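Local coordinates for DUF917 domain-containing protein (Chromobacterium violaceum, PDB 2O3I), which is of unknown function but belongs to the DUF917 family and combines N- and C-terminal S-Me-THD-like domains, at residues A[106-111]-A[136-141]; A[129-134]-A[218-223]; A[141-146]-A[371-376]; A[301-306]-A[378-383]; A[316-321]-A[384-389]. The protein carries 2 engineered substitutions. All blocks are in the same frame, centred on the assembly; numbering follows the deposited sequence.

Contact 1: A[106-111]-A[136-141]; sequences APESGA and RAVPSL
E108 and V138 join two loops, 106-111 and 136-141, that follow the neighbouring parallel strands 101-105 and 127-129, in a largely buried contact. Traced outward from its backbone, the E108 side chain first passes R136, whose carbonyl O lies 3.1 Å from E108 CB. CG occupies the position between the backbone N and the carbonyl carbon (chi1 44°). The chain continues extended, and CD comes to 3.6 Å from A137 CA. At the tip the two oxygens differ: E108 OE1 accepts the amide V138 N at 2.8 Å, while E108 OE2 packs on A137 CB at 3.6 Å. The V138 bond is nearly straight (168° at the hydrogen), although the donor comes from above the carboxylate plane. One residue on, S109 N donates to R136 O at 3.1 Å, again from above the acceptor's plane. S109 OG turns instead to D132. R136 folds back over its own loop, holding A137 O with NE at 3.0 Å and, less straight, with NH2, both within its guanidinium plane; NH1 goes to P317 O. A carboxylate thus captures a backbone amide, and this bond probably offsets the repulsion expected between acceptors E108 OE1 and V138 O, 3.3 Å apart.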
# COMPACT_ATOMS: atom_id res chain seq x y z
N ALA A 106 -18.41 13.79 6.93
CA ALA A 106 -18.54 12.84 5.83
C ALA A 106 -17.70 13.34 4.67
O ALA A 106 -17.55 14.54 4.47
CB ALA A 106 -20.00 12.71 5.40
N PRO A 107 -17.14 12.43 3.87
CA PRO A 107 -16.34 12.89 2.75
C PRO A 107 -17.19 13.48 1.63
O PRO A 107 -16.78 14.43 0.96
CB PRO A 107 -15.60 11.63 2.31
CG PRO A 107 -16.60 10.54 2.62
CD PRO A 107 -17.12 10.95 3.98
N GLU A 108 -18.38 12.92 1.45
CA GLU A 108 -19.30 13.31 0.39
C GLU A 108 -20.76 13.06 0.79
O GLU A 108 -21.03 12.58 1.89
CB GLU A 108 -18.99 12.48 -0.86
CG GLU A 108 -18.77 11.00 -0.52
CD GLU A 108 -18.58 10.11 -1.73
OE1 GLU A 108 -17.88 10.52 -2.68
OE2 GLU A 108 -19.13 8.99 -1.73
N SER A 109 -21.68 13.39 -0.10
CA SER A 109 -23.11 13.16 0.14
C SER A 109 -23.50 11.79 -0.38
O SER A 109 -23.29 11.49 -1.55
CB SER A 109 -23.96 14.22 -0.56
OG SER A 109 -23.97 15.44 0.15
N GLY A 110 -24.08 10.97 0.49
CA GLY A 110 -24.50 9.65 0.08
C GLY A 110 -25.07 8.89 1.25
O GLY A 110 -24.84 9.26 2.40
N ALA A 111 -25.80 7.82 0.97
CA ALA A 111 -26.43 7.02 2.02
C ALA A 111 -25.52 6.62 3.18
O ALA A 111 -25.94 6.70 4.33
CB ALA A 111 -27.05 5.77 1.41
N ARG A 136 -22.23 15.97 -3.35
CA ARG A 136 -22.58 14.79 -4.14
C ARG A 136 -21.55 13.70 -3.83
O ARG A 136 -20.67 13.90 -2.98
CB ARG A 136 -22.54 15.10 -5.64
CG ARG A 136 -21.25 15.73 -6.12
CD ARG A 136 -21.11 15.65 -7.64
NE ARG A 136 -21.02 14.25 -8.07
CZ ARG A 136 -21.17 13.83 -9.32
NH1 ARG A 136 -21.42 14.70 -10.29
NH2 ARG A 136 -21.10 12.54 -9.59
N ALA A 137 -21.67 12.56 -4.49
CA ALA A 137 -20.72 11.47 -4.30
C ALA A 137 -19.80 11.51 -5.51
O ALA A 137 -20.25 11.75 -6.63
CB ALA A 137 -21.44 10.13 -4.22
N VAL A 138 -18.50 11.30 -5.28
CA VAL A 138 -17.54 11.34 -6.38
C VAL A 138 -16.73 10.06 -6.44
O VAL A 138 -16.50 9.41 -5.42
CB VAL A 138 -16.58 12.56 -6.24
CG1 VAL A 138 -17.38 13.85 -6.11
CG2 VAL A 138 -15.66 12.37 -5.04
N PRO A 139 -16.27 9.68 -7.65
CA PRO A 139 -15.48 8.46 -7.81
C PRO A 139 -14.09 8.50 -7.20
O PRO A 139 -13.54 7.44 -6.88
CB PRO A 139 -15.43 8.29 -9.33
CG PRO A 139 -15.38 9.69 -9.80
CD PRO A 139 -16.44 10.36 -8.94
N SER A 140 -13.50 9.68 -7.04
CA SER A 140 -12.17 9.75 -6.45
C SER A 140 -11.88 11.03 -5.66
O SER A 140 -12.49 12.07 -5.90
CB SER A 140 -11.10 9.54 -7.53
OG SER A 140 -10.79 10.75 -8.19
N LEU A 141 -10.95 10.93 -4.72
CA LEU A 141 -10.58 12.01 -3.81
C LEU A 141 -10.29 13.42 -4.32
O LEU A 141 -10.63 14.39 -3.65
CB LEU A 141 -9.40 11.55 -2.94
CG LEU A 141 -9.62 10.28 -2.11
CD1 LEU A 141 -8.32 9.93 -1.40
CD2 LEU A 141 -10.75 10.48 -1.10

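Contact 2: A[129-134]-A[218-223]; sequences VDADGA and GALPVR
V129 and L220 open the contact tip to tip, V129 CG1 lying 3.8 Å from L220 CD2; V129 CG1, anti to the backbone N (chi1 178°), is the branch that meets the leucine. D130 follows as the centre of an inverse gamma turn, and its carboxylate bonds to S227 OG, beyond 218-223. At A131 the CA atoms come nearest, 4.4 Å from A131 CA to R223 CA, in a single beta bridge. A131 CB points toward 218-223, 3.4 Å from V222 O and 3.9 Å from L220 CD2. At D132 a water replaces a direct bond, giving a proton to D132 O at 2.8 Å and accepting from V222 N at 2.9 Å. D132 OD2 serves its own loop, taking A134 N at 2.9 Å on its anti side, 30° out of the carboxylate plane, while OD1 reaches out to T225 and S109. A134 ends the walk, its O 4.0 Å from V222 CG1. On 218-223, R223 NE reaches back in its guanidinium plane to L220 O, bridging the turn that follows helix 213-219. The arrangement combines an Asx turn with an isolated beta bridge, joining the loop after strand 127-129 to the exit of a helix.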
# COMPACT_ATOMS: atom_id res chain seq x y z
N VAL A 129 -20.06 17.62 11.28
CA VAL A 129 -20.25 18.90 10.62
C VAL A 129 -21.34 18.81 9.55
O VAL A 129 -21.39 17.83 8.81
CB VAL A 129 -18.93 19.38 9.99
CG1 VAL A 129 -19.13 20.70 9.25
CG2 VAL A 129 -17.88 19.53 11.08
N ASP A 130 -22.21 19.81 9.48
CA ASP A 130 -23.29 19.82 8.49
C ASP A 130 -22.68 20.28 7.19
O ASP A 130 -22.81 21.45 6.81
CB ASP A 130 -24.43 20.77 8.93
CG ASP A 130 -25.67 20.66 8.04
OD1 ASP A 130 -25.70 19.80 7.14
OD2 ASP A 130 -26.63 21.45 8.23
N ALA A 131 -22.00 19.36 6.52
CA ALA A 131 -21.31 19.63 5.27
C ALA A 131 -20.60 18.39 4.80
O ALA A 131 -20.61 17.36 5.48
CB ALA A 131 -20.28 20.74 5.49
N ASP A 132 -19.98 18.49 3.62
CA ASP A 132 -19.18 17.41 3.05
C ASP A 132 -18.37 17.97 1.88
O ASP A 132 -18.55 19.12 1.49
CB ASP A 132 -20.03 16.21 2.63
CG ASP A 132 -20.88 16.49 1.42
OD1 ASP A 132 -22.09 16.71 1.61
OD2 ASP A 132 -20.35 16.49 0.29
N GLY A 133 -17.49 17.15 1.33
CA GLY A 133 -16.62 17.58 0.25
C GLY A 133 -17.11 17.92 -1.15
O GLY A 133 -16.30 18.35 -1.97
N ALA A 134 -18.40 17.75 -1.44
CA ALA A 134 -18.87 18.04 -2.80
C ALA A 134 -20.35 18.33 -2.92
O ALA A 134 -20.78 19.03 -3.83
CB ALA A 134 -18.51 16.88 -3.71
N GLY A 218 -12.39 27.19 4.35
CA GLY A 218 -12.05 27.05 2.94
C GLY A 218 -12.11 25.61 2.47
O GLY A 218 -12.33 25.35 1.29
N ALA A 219 -11.94 24.68 3.40
CA ALA A 219 -11.95 23.26 3.06
C ALA A 219 -13.34 22.72 2.80
O ALA A 219 -13.52 21.78 2.02
CB ALA A 219 -11.27 22.46 4.17
N LEU A 220 -14.34 23.31 3.45
CA LEU A 220 -15.72 22.88 3.29
C LEU A 220 -16.62 24.00 2.75
O LEU A 220 -17.47 24.52 3.48
CB LEU A 220 -16.27 22.37 4.63
CG LEU A 220 -15.81 21.01 5.20
CD1 LEU A 220 -14.31 21.00 5.41
CD2 LEU A 220 -16.50 20.75 6.52
N PRO A 221 -16.43 24.39 1.48
CA PRO A 221 -17.29 25.45 0.95
C PRO A 221 -18.74 25.02 0.70
O PRO A 221 -19.63 25.87 0.62
CB PRO A 221 -16.58 25.87 -0.33
CG PRO A 221 -15.87 24.61 -0.76
CD PRO A 221 -15.34 24.08 0.54
N VAL A 222 -18.98 23.71 0.57
CA VAL A 222 -20.34 23.22 0.33
C VAL A 222 -20.96 22.83 1.66
O VAL A 222 -20.61 21.81 2.26
CB VAL A 222 -20.32 22.03 -0.64
CG1 VAL A 222 -21.75 21.65 -1.03
CG2 VAL A 222 -19.51 22.39 -1.88
N ARG A 223 -21.91 23.64 2.11
CA ARG A 223 -22.52 23.45 3.42
C ARG A 223 -24.01 23.14 3.51
O ARG A 223 -24.76 23.33 2.55
CB ARG A 223 -22.21 24.68 4.27
CG ARG A 223 -20.75 25.06 4.16
CD ARG A 223 -20.43 26.33 4.91
NE ARG A 223 -19.00 26.59 4.88
CZ ARG A 223 -18.41 27.60 5.51
NH1 ARG A 223 -19.13 28.46 6.23
NH2 ARG A 223 -17.09 27.75 5.43
O HOH W 1 -17.21 21.43 0.76

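Contact 3: A[141-146]-A[371-376]; sequences LPMLTY and QSFADE
M143, a selenomethionine, lies over the ring of F373 and carries most of this contact between the 3-10 turn 141-143 and helix 367-379. Its CG is anti to the carbonyl carbon (chi1 -82°), which sets that methylene above the aromatic face: M143 CG is 3.6 Å from the F373 ring centroid and only 13° off the normal, a CH-pi contact over the centre. The selenium follows over the same face, M143 SE standing 4.0 Å from the F373 centroid. Taken as whole groups, the two side chains cross obliquely. The chain then bends at chi3 (-99°), an angle away from the usual staggered values, and this turn carries CE to E376. There M143 CE meets E376 CB and OE2, each at 3.7 Å, with the two side chains crossing at about a right angle. E376 is itself bent at chi2, and it also packs on P139.

On the near side of the helix S372 turns its hydroxyl to the turn. S372 OG is anti to its backbone N and comes to 3.2 Å from P142 CB and 3.6 Å from M143 CG. The turn itself is held by L144 N to L141 O at 3.1 Å. F373 also packs on A316. The arrangement is a Met-aromatic contact, here with selenium as the chalcogen, by which a 3-10 turn just ahead of helix 145-148 docks on one side of a helix from the C-terminal part of the chain.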
# COMPACT_ATOMS: atom_id res chain seq x y z
N LEU A 141 -10.95 10.93 -4.72
CA LEU A 141 -10.58 12.01 -3.81
C LEU A 141 -10.29 13.42 -4.32
O LEU A 141 -10.63 14.39 -3.65
CB LEU A 141 -9.40 11.55 -2.94
CG LEU A 141 -9.62 10.28 -2.11
CD1 LEU A 141 -8.32 9.93 -1.40
CD2 LEU A 141 -10.75 10.48 -1.10
N PRO A 142 -9.65 13.57 -5.49
CA PRO A 142 -9.38 14.95 -5.96
C PRO A 142 -10.62 15.76 -6.33
O PRO A 142 -10.53 16.97 -6.59
CB PRO A 142 -8.44 14.74 -7.15
CG PRO A 142 -8.80 13.35 -7.64
CD PRO A 142 -8.97 12.58 -6.34
N MSE A 143 -11.78 15.12 -6.35
CA MSE A 143 -13.01 15.81 -6.70
C MSE A 143 -13.69 16.39 -5.46
O MSE A 143 -14.71 17.06 -5.57
CB MSE A 143 -13.96 14.88 -7.47
CG MSE A 143 -13.61 14.80 -8.96
SE MSE A 143 -14.21 13.21 -9.92
CE MSE A 143 -12.56 12.21 -9.87
N LEU A 144 -13.12 16.13 -4.29
CA LEU A 144 -13.66 16.67 -3.04
C LEU A 144 -12.95 17.98 -2.72
O LEU A 144 -11.77 18.13 -3.01
CB LEU A 144 -13.45 15.68 -1.89
CG LEU A 144 -14.15 14.33 -2.06
CD1 LEU A 144 -13.89 13.46 -0.84
CD2 LEU A 144 -15.65 14.55 -2.24
N THR A 145 -13.68 18.92 -2.12
CA THR A 145 -13.09 20.22 -1.80
C THR A 145 -11.89 20.17 -0.86
O THR A 145 -11.06 21.08 -0.86
CB THR A 145 -14.16 21.17 -1.22
OG1 THR A 145 -14.84 20.55 -0.14
CG2 THR A 145 -15.16 21.53 -2.30
N TYR A 146 -11.78 19.09 -0.09
CA TYR A 146 -10.66 18.91 0.84
C TYR A 146 -9.36 18.95 0.04
O TYR A 146 -8.39 19.60 0.43
CB TYR A 146 -10.75 17.55 1.56
CG TYR A 146 -12.04 17.28 2.31
CD1 TYR A 146 -12.33 17.93 3.51
CD2 TYR A 146 -12.98 16.39 1.81
CE1 TYR A 146 -13.52 17.69 4.20
CE2 TYR A 146 -14.17 16.13 2.48
CZ TYR A 146 -14.44 16.78 3.68
OH TYR A 146 -15.63 16.55 4.33
N GLN A 371 -11.36 20.61 -13.26
CA GLN A 371 -10.35 19.94 -14.07
C GLN A 371 -10.30 18.48 -13.66
O GLN A 371 -10.25 17.58 -14.49
CB GLN A 371 -8.98 20.60 -13.86
N SER A 372 -10.34 18.25 -12.35
CA SER A 372 -10.32 16.90 -11.81
C SER A 372 -11.48 16.09 -12.42
O SER A 372 -11.30 14.93 -12.81
CB SER A 372 -10.43 16.97 -10.28
OG SER A 372 -10.24 15.70 -9.68
N PHE A 373 -12.66 16.71 -12.52
CA PHE A 373 -13.83 16.06 -13.10
C PHE A 373 -13.62 15.79 -14.59
O PHE A 373 -13.99 14.74 -15.09
CB PHE A 373 -15.09 16.91 -12.91
CG PHE A 373 -15.82 16.66 -11.62
CD1 PHE A 373 -15.58 17.44 -10.49
CD2 PHE A 373 -16.77 15.64 -11.53
CE1 PHE A 373 -16.27 17.21 -9.30
CE2 PHE A 373 -17.47 15.40 -10.33
CZ PHE A 373 -17.22 16.18 -9.22
N ALA A 374 -13.05 16.76 -15.30
CA ALA A 374 -12.80 16.61 -16.73
C ALA A 374 -11.89 15.41 -16.98
O ALA A 374 -12.11 14.65 -17.92
CB ALA A 374 -12.16 17.88 -17.30
N ASP A 375 -10.89 15.25 -16.14
CA ASP A 375 -9.96 14.13 -16.26
C ASP A 375 -10.70 12.80 -16.10
O ASP A 375 -10.53 11.88 -16.90
CB ASP A 375 -8.86 14.23 -15.20
CG ASP A 375 -7.91 15.38 -15.45
OD1 ASP A 375 -7.07 15.67 -14.57
OD2 ASP A 375 -7.99 16.00 -16.53
N GLU A 376 -11.51 12.69 -15.06
CA GLU A 376 -12.25 11.46 -14.80
C GLU A 376 -13.15 11.13 -15.98
O GLU A 376 -13.18 10.00 -16.45
CB GLU A 376 -13.08 11.60 -13.52
CG GLU A 376 -13.88 10.35 -13.15
CD GLU A 376 -13.02 9.25 -12.54
OE1 GLU A 376 -13.55 8.14 -12.32
OE2 GLU A 376 -11.82 9.50 -12.28

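Contact 4: A[301-306]-A[378-383]; sequences SLLAWD and AQLGYL
G381 N donates to A378 O at 2.9 Å, closing the turn that presents L380 and Y382 to L302 and L303 of strand 301-306. It is one of two bonds of a Schellman motif; the other runs from Y382 N to L377 O. G381, with positive phi (87°), is its C-prime residue, where helix 367-379 ends. On the strand, L302 and L303 both face L296 in a classic beta bulge, and the CB of each is directed at the helix end. L380 presents a single methyl to both: L380 CD2 is 3.7 Å from L302 CD1 and 3.8 Å from L303 CD1. Its side chain crosses that of L302 at about a right angle. The other branch of L303 goes to Y382, with L303 CD2 3.6 Å from Y382 CB. The tyrosine hydroxyl bonds to P385 O. At the margin W305 CZ2 comes only to 4.5 Å from Y382 CD2. L377, one helical turn earlier, adds to the cover over L302 and L303. Apolar contacts, mainly of methyl and methylene groups, therefore carry the 207 Å² interface, while the two Schellman bonds pair G381 N and Y382 N with helix carbonyls.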
# COMPACT_ATOMS: atom_id res chain seq x y z
N SER A 301 -22.95 8.03 -10.91
CA SER A 301 -23.36 8.24 -12.29
C SER A 301 -22.59 9.48 -12.74
O SER A 301 -22.54 10.48 -12.02
CB SER A 301 -24.86 8.48 -12.36
OG SER A 301 -25.55 7.30 -11.97
N LEU A 302 -21.98 9.41 -13.92
CA LEU A 302 -21.18 10.52 -14.42
C LEU A 302 -21.67 11.13 -15.74
O LEU A 302 -21.41 12.30 -16.01
CB LEU A 302 -19.73 10.04 -14.57
CG LEU A 302 -19.11 9.54 -13.27
CD1 LEU A 302 -17.84 8.75 -13.57
CD2 LEU A 302 -18.81 10.72 -12.35
N LEU A 303 -22.35 10.33 -16.55
CA LEU A 303 -22.87 10.81 -17.82
C LEU A 303 -24.23 10.20 -18.14
O LEU A 303 -24.55 9.09 -17.70
CB LEU A 303 -21.92 10.49 -18.96
CG LEU A 303 -20.47 10.97 -18.91
CD1 LEU A 303 -19.62 9.98 -18.12
CD2 LEU A 303 -19.94 11.09 -20.33
N ALA A 304 -25.01 10.93 -18.93
CA ALA A 304 -26.32 10.48 -19.38
C ALA A 304 -26.36 10.73 -20.88
O ALA A 304 -26.20 11.86 -21.34
CB ALA A 304 -27.43 11.26 -18.67
N TRP A 305 -26.57 9.66 -21.65
CA TRP A 305 -26.61 9.76 -23.10
C TRP A 305 -27.95 9.41 -23.73
O TRP A 305 -28.56 8.39 -23.39
CB TRP A 305 -25.56 8.84 -23.74
CG TRP A 305 -24.14 9.32 -23.70
CD1 TRP A 305 -23.18 8.99 -22.80
CD2 TRP A 305 -23.52 10.20 -24.65
NE1 TRP A 305 -21.99 9.60 -23.12
CE2 TRP A 305 -22.17 10.35 -24.26
CE3 TRP A 305 -23.97 10.87 -25.80
CZ2 TRP A 305 -21.27 11.15 -24.97
CZ3 TRP A 305 -23.07 11.66 -26.50
CH2 TRP A 305 -21.74 11.80 -26.09
N ASP A 306 -28.39 10.25 -24.65
CA ASP A 306 -29.61 10.02 -25.40
C ASP A 306 -29.11 9.53 -26.76
O ASP A 306 -28.38 10.24 -27.44
CB ASP A 306 -30.42 11.31 -25.59
CG ASP A 306 -31.69 11.09 -26.40
OD1 ASP A 306 -31.61 10.52 -27.51
OD2 ASP A 306 -32.77 11.50 -25.93
N ALA A 378 -12.80 12.13 -18.98
CA ALA A 378 -11.95 11.86 -20.14
C ALA A 378 -11.67 10.36 -20.21
O ALA A 378 -11.69 9.77 -21.29
CB ALA A 378 -10.64 12.63 -20.02
N GLN A 379 -11.43 9.76 -19.06
CA GLN A 379 -11.16 8.33 -18.99
C GLN A 379 -12.38 7.56 -19.46
O GLN A 379 -12.27 6.44 -19.95
CB GLN A 379 -10.81 7.93 -17.56
CG GLN A 379 -9.60 8.66 -16.99
CD GLN A 379 -9.47 8.49 -15.48
OE1 GLN A 379 -8.49 8.94 -14.88
NE2 GLN A 379 -10.46 7.84 -14.87
N LEU A 380 -13.56 8.16 -19.31
CA LEU A 380 -14.80 7.52 -19.74
C LEU A 380 -15.19 7.94 -21.16
O LEU A 380 -16.34 7.80 -21.56
CB LEU A 380 -15.94 7.85 -18.78
CG LEU A 380 -16.00 7.04 -17.48
CD1 LEU A 380 -14.94 7.51 -16.50
CD2 LEU A 380 -17.39 7.19 -16.88
N GLY A 381 -14.23 8.47 -21.90
CA GLY A 381 -14.50 8.86 -23.28
C GLY A 381 -15.06 10.24 -23.59
O GLY A 381 -15.10 10.61 -24.77
N TYR A 382 -15.51 10.99 -22.59
CA TYR A 382 -16.03 12.33 -22.88
C TYR A 382 -14.93 13.36 -22.71
O TYR A 382 -14.42 13.56 -21.61
CB TYR A 382 -17.21 12.69 -21.97
CG TYR A 382 -17.74 14.08 -22.23
CD1 TYR A 382 -17.38 15.17 -21.43
CD2 TYR A 382 -18.56 14.33 -23.33
CE1 TYR A 382 -17.83 16.46 -21.72
CE2 TYR A 382 -19.01 15.61 -23.63
CZ TYR A 382 -18.65 16.67 -22.83
OH TYR A 382 -19.11 17.93 -23.14
N LEU A 383 -14.58 14.03 -23.80
CA LEU A 383 -13.53 15.03 -23.75
C LEU A 383 -14.04 16.42 -24.14
O LEU A 383 -13.25 17.29 -24.52
CB LEU A 383 -12.36 14.60 -24.65
CG LEU A 383 -11.60 13.34 -24.21
CD1 LEU A 383 -12.39 12.10 -24.57
CD2 LEU A 383 -10.24 13.30 -24.88

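Contact 5: A[316-321]-A[384-389]; sequences APDAIS and GPYAPV
D318 and Y386 meet through a hydroxyl-carboxylate bond, Y386 OH giving its proton to D318 OD1 at 2.7 Å from above the carboxylate plane. That plane and the tyrosine ring are turned 63° apart. A360 N gives D318 OD1 a second donor. The other oxygen takes a backbone amide: V389 N donates to D318 OD2 at 3.0 Å with an angle of 160°, on the syn side and somewhat out of plane. A water sits 2.8 Å from D318 OD2 and equally far from A387 O, though other acceptors compete for its protons, so each carboxylate oxygen has more than one polar partner. D318 and V389 reach toward each other tip to tip, and V389 CG2 lies 3.3 Å from D318 OD2. P317 completes this first shell by covering one face of the Y386 ring. Its CD is 3.8 Å from the Y386 ring centroid, offset toward the rim in a CH-pi contact, and P317 CG lies 3.5 Å from Y386 CZ. P388 CG covers the opposite face, so a proline lies over each face of the ring.

Y386 CG, anti to the backbone N (chi1 165°), leaves the backbone toward 316-321. The peptide bond before P317 is cis. Further out, L370 and F373 of helix 367-379 pack on P317. The arrangement is a buried aspartate taking a tyrosine hydroxyl and a backbone amide, with CH-pi packing of proline on the ring; it ties the C-terminal tail to the loop at the entry of strand 319-324 in the antiparallel sheet.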
# COMPACT_ATOMS: atom_id res chain seq x y z
N ALA A 316 -21.02 15.21 -15.11
CA ALA A 316 -20.55 15.63 -13.81
C ALA A 316 -19.73 16.89 -14.10
O ALA A 316 -19.23 17.05 -15.21
CB ALA A 316 -19.66 14.55 -13.19
N PRO A 317 -19.54 17.77 -13.11
CA PRO A 317 -20.00 17.74 -11.71
C PRO A 317 -21.50 17.69 -11.45
O PRO A 317 -21.91 17.39 -10.34
CB PRO A 317 -19.35 18.99 -11.12
CG PRO A 317 -19.36 19.94 -12.28
CD PRO A 317 -18.87 19.05 -13.41
N ASP A 318 -22.32 17.99 -12.45
CA ASP A 318 -23.76 17.93 -12.23
C ASP A 318 -24.15 16.53 -11.79
O ASP A 318 -23.67 15.53 -12.34
CB ASP A 318 -24.54 18.29 -13.51
CG ASP A 318 -24.42 19.75 -13.89
OD1 ASP A 318 -24.09 20.58 -13.01
OD2 ASP A 318 -24.68 20.07 -15.06
N ALA A 319 -25.01 16.45 -10.78
CA ALA A 319 -25.46 15.17 -10.28
C ALA A 319 -26.51 14.59 -11.23
O ALA A 319 -27.26 15.32 -11.87
CB ALA A 319 -26.05 15.32 -8.89
N ILE A 320 -26.55 13.26 -11.29
CA ILE A 320 -27.49 12.54 -12.13
C ILE A 320 -28.14 11.56 -11.17
O ILE A 320 -27.45 10.74 -10.56
CB ILE A 320 -26.75 11.80 -13.26
CG1 ILE A 320 -26.18 12.83 -14.23
CG2 ILE A 320 -27.69 10.84 -13.97
CD1 ILE A 320 -25.12 12.28 -15.17
N SER A 321 -29.45 11.67 -11.01
CA SER A 321 -30.16 10.80 -10.08
C SER A 321 -31.47 10.25 -10.62
O SER A 321 -32.18 10.92 -11.38
CB SER A 321 -30.44 11.54 -8.77
OG SER A 321 -29.24 11.89 -8.13
N GLY A 384 -15.34 16.62 -24.04
CA GLY A 384 -15.92 17.91 -24.36
C GLY A 384 -15.86 18.85 -23.16
O GLY A 384 -15.22 18.54 -22.17
N PRO A 385 -16.52 20.01 -23.22
CA PRO A 385 -16.46 20.91 -22.07
C PRO A 385 -17.58 20.62 -21.08
O PRO A 385 -18.47 19.83 -21.36
CB PRO A 385 -16.63 22.28 -22.72
CG PRO A 385 -17.67 21.99 -23.77
CD PRO A 385 -17.18 20.67 -24.37
N TYR A 386 -17.52 21.25 -19.91
CA TYR A 386 -18.55 21.07 -18.91
C TYR A 386 -19.71 21.95 -19.38
O TYR A 386 -19.51 23.12 -19.69
CB TYR A 386 -18.05 21.55 -17.54
CG TYR A 386 -19.13 21.75 -16.48
CD1 TYR A 386 -19.09 22.85 -15.63
CD2 TYR A 386 -20.18 20.83 -16.32
CE1 TYR A 386 -20.05 23.05 -14.63
CE2 TYR A 386 -21.14 21.02 -15.32
CZ TYR A 386 -21.07 22.13 -14.48
OH TYR A 386 -22.01 22.31 -13.50
N ALA A 387 -20.91 21.38 -19.45
CA ALA A 387 -22.09 22.12 -19.88
C ALA A 387 -23.15 22.12 -18.79
O ALA A 387 -24.02 21.26 -18.75
CB ALA A 387 -22.65 21.51 -21.15
N PRO A 388 -23.11 23.12 -17.89
CA PRO A 388 -24.07 23.22 -16.79
C PRO A 388 -25.53 23.10 -17.24
O PRO A 388 -25.99 23.82 -18.12
CB PRO A 388 -23.79 24.61 -16.21
CG PRO A 388 -22.34 24.82 -16.51
CD PRO A 388 -22.22 24.30 -17.92
N VAL A 389 -26.25 22.17 -16.61
CA VAL A 389 -27.65 21.99 -16.94
C VAL A 389 -28.41 23.27 -16.56
O VAL A 389 -29.47 23.56 -17.11
CB VAL A 389 -28.25 20.78 -16.18
CG1 VAL A 389 -27.70 19.49 -16.78
CG2 VAL A 389 -27.91 20.87 -14.70
O HOH W 2 -24.16 18.73 -17.47

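In the fold
From the N terminus, contact 1 closes a loop around helix 111-124 and strand 127-129. Contact 2 opens inside that loop, at 129-134, and reaches forward to 218-223, so it crosses contact 1. Contact 3 shares L141 with contact 1, crosses contact 2, and spans more than two hundred residues to helix 367-379. Contacts 4 and 5 open within that span and close beyond it; they cross contact 3 and each other. Contact 1 is in series with contacts 3, 4 and 5, yet R136 touches the first segments of both 4 and 5. Together the contacts link loops of the mixed sheet to helix 367-379, the antiparallel sheet and the C-terminal tail.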